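Side-chain contact in antifreeze protein (PDB 6EIO), which probably binds to ice crystals through the faces of a beta-helical scaffold and so limits their growth: residues T26-G31 / N173-V178. Numbering follows the deposited sequence.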
loop_
_atom_site.group_PDB
_atom_site.type_symbol
_atom_site.label_atom_id
_atom_site.label_comp_id
_atom_site.label_asym_id
_atom_site.label_seq_id
_atom_site.Cartn_x
_atom_site.Cartn_y
_atom_site.Cartn_z
ATOM N N THR A 26 11.444 -11.901 3.937
ATOM C CA THR A 26 12.376 -10.904 3.452
ATOM C C THR A 26 11.594 -9.687 2.955
ATOM O O THR A 26 10.407 -9.781 2.615
ATOM C CB THR A 26 13.211 -11.462 2.297
ATOM O OG1 THR A 26 12.333 -11.821 1.230
ATOM C CG2 THR A 26 14.033 -12.672 2.733
ATOM N N PRO A 27 12.239 -8.528 2.877
ATOM C CA PRO A 27 11.583 -7.389 2.243
ATOM C C PRO A 27 11.222 -7.727 0.806
ATOM O O PRO A 27 11.806 -8.611 0.175
ATOM C CB PRO A 27 12.645 -6.280 2.314
ATOM C CG PRO A 27 13.570 -6.706 3.412
ATOM C CD PRO A 27 13.595 -8.197 3.340
ATOM N N ILE A 28 10.231 -7.011 0.291
ATOM C CA ILE A 28 9.851 -7.095 -1.116
ATOM C C ILE A 28 10.547 -5.954 -1.851
ATOM O O ILE A 28 10.237 -4.777 -1.631
ATOM C CB ILE A 28 8.335 -7.027 -1.299
ATOM C CG1 ILE A 28 7.714 -8.255 -0.644
ATOM C CG2 ILE A 28 7.963 -6.951 -2.790
ATOM C CD1 ILE A 28 6.228 -8.188 -0.541
ATOM N N THR A 29 11.489 -6.285 -2.726
ATOM C CA THR A 29 12.193 -5.282 -3.516
ATOM C C THR A 29 11.201 -4.544 -4.405
ATOM O O THR A 29 10.497 -5.189 -5.191
ATOM C CB THR A 29 13.215 -6.024 -4.390
ATOM O OG1 THR A 29 14.217 -6.607 -3.560
ATOM C CG2 THR A 29 13.888 -5.083 -5.363
ATOM N N LEU A 30 11.175 -3.216 -4.315
ATOM C CA LEU A 30 10.339 -2.373 -5.157
ATOM C C LEU A 30 11.115 -1.746 -6.301
ATOM O O LEU A 30 10.515 -1.087 -7.161
ATOM C CB LEU A 30 9.685 -1.263 -4.324
ATOM C CG LEU A 30 8.835 -1.755 -3.157
ATOM C CD1 LEU A 30 8.319 -0.552 -2.373
ATOM C CD2 LEU A 30 7.683 -2.657 -3.586
ATOM N N GLY A 31 12.425 -1.936 -6.334
ATOM C CA GLY A 31 13.193 -1.407 -7.434
ATOM C C GLY A 31 13.001 0.092 -7.596
ATOM O O GLY A 31 13.047 0.876 -6.633
ATOM N N ASN A 173 7.803 -1.579 6.004
ATOM C CA ASN A 173 7.967 -3.019 6.118
ATOM C C ASN A 173 6.645 -3.766 6.011
ATOM O O ASN A 173 6.598 -4.970 6.300
ATOM C CB ASN A 173 8.648 -3.341 7.452
ATOM C CG ASN A 173 10.116 -2.935 7.491
ATOM O OD1 ASN A 173 10.595 -2.135 6.687
ATOM N ND2 ASN A 173 10.834 -3.499 8.447
ATOM N N ILE A 174 5.588 -3.075 5.573
ATOM C CA ILE A 174 4.248 -3.623 5.440
ATOM C C ILE A 174 3.860 -3.551 3.962
ATOM O O ILE A 174 3.964 -2.483 3.346
ATOM C CB ILE A 174 3.239 -2.833 6.298
ATOM C CG1 ILE A 174 3.604 -2.918 7.780
ATOM C CG2 ILE A 174 1.808 -3.330 6.037
ATOM C CD1 ILE A 174 2.865 -1.906 8.633
ATOM N N TYR A 175 3.394 -4.673 3.416
ATOM C CA TYR A 175 3.045 -4.769 2.007
ATOM C C TYR A 175 1.678 -5.414 1.864
ATOM O O TYR A 175 1.412 -6.463 2.473
ATOM C CB TYR A 175 4.059 -5.623 1.276
ATOM C CG TYR A 175 5.490 -5.186 1.442
ATOM C CD1 TYR A 175 6.248 -5.666 2.500
ATOM C CD2 TYR A 175 6.091 -4.321 0.541
ATOM C CE1 TYR A 175 7.569 -5.326 2.642
ATOM C CE2 TYR A 175 7.415 -3.964 0.675
ATOM C CZ TYR A 175 8.160 -4.500 1.725
ATOM O OH TYR A 175 9.501 -4.249 1.877
ATOM N N TRP A 176 0.844 -4.818 1.018
ATOM C CA TRP A 176 -0.499 -5.295 0.715
ATOM C C TRP A 176 -0.541 -5.592 -0.783
ATOM O O TRP A 176 -0.488 -4.663 -1.596
ATOM C CB TRP A 176 -1.558 -4.234 1.036
ATOM C CG TRP A 176 -1.478 -3.585 2.377
ATOM C CD1 TRP A 176 -0.664 -2.541 2.735
ATOM C CD2 TRP A 176 -2.297 -3.854 3.536
ATOM N NE1 TRP A 176 -0.892 -2.175 4.037
ATOM C CE2 TRP A 176 -1.895 -2.952 4.545
ATOM C CE3 TRP A 176 -3.346 -4.742 3.809
ATOM C CZ2 TRP A 176 -2.512 -2.910 5.792
ATOM C CZ3 TRP A 176 -3.950 -4.703 5.062
ATOM C CH2 TRP A 176 -3.528 -3.801 6.034
ATOM N N GLN A 177 -0.638 -6.870 -1.148
ATOM C CA GLN A 177 -0.753 -7.278 -2.538
ATOM C C GLN A 177 -2.238 -7.501 -2.823
ATOM O O GLN A 177 -2.873 -8.356 -2.198
ATOM C CB GLN A 177 0.074 -8.555 -2.760
ATOM C CG GLN A 177 -0.077 -9.136 -4.159
ATOM C CD GLN A 177 -1.228 -10.106 -4.285
ATOM O OE1 GLN A 177 -1.442 -10.965 -3.418
ATOM N NE2 GLN A 177 -1.990 -9.966 -5.365
ATOM N N VAL A 178 -2.784 -6.709 -3.744
ATOM C CA VAL A 178 -4.217 -6.643 -3.978
ATOM C C VAL A 178 -4.491 -7.126 -5.401
ATOM O O VAL A 178 -4.060 -6.500 -6.377
ATOM C CB VAL A 178 -4.728 -5.213 -3.755
ATOM C CG1 VAL A 178 -6.219 -5.112 -4.089
ATOM C CG2 VAL A 178 -4.446 -4.747 -2.338
HETATM O O HOH W 1 10.391 -2.551 0.032
#
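I28 packs CB and CD1 over one face of the Y175 ring, joining the loop ahead of strand 36-40 to a parallel strand of the beta-helix (solenoid) that ice-binding proteins of this family share. The pair illustrates how an aromatic side chain can seat an irregular segment on a solenoid. The two side chains run past each other in opposite directions. I28 CB makes a CH-pi contact 3.9 Å from the ring centroid, while its CD1 reaches back to Y175 CG at 3.7 Å. CG1, anti to the carbonyl carbon of I28 (chi1 -64°), carries CD1 to that root of the ring. I28 also touches helix 81-99 and V148 of strand 147-151. L30 packs more loosely, its CD2 standing obliquely 4.5 Å from Y175 CE2. At the polar end of the ring, I28 N gives Y175 OH a weak, bent hydrogen bond (149°). A water in the ring plane, 2.7 Å from Y175 OH, donates to I28 O. A phenylalanine in place of Y175 would probably leave this water and the amide of I28 without their hydroxyl partner. Exposed P27 meets the same hydroxyl, its CB 3.8 Å from Y175 OH.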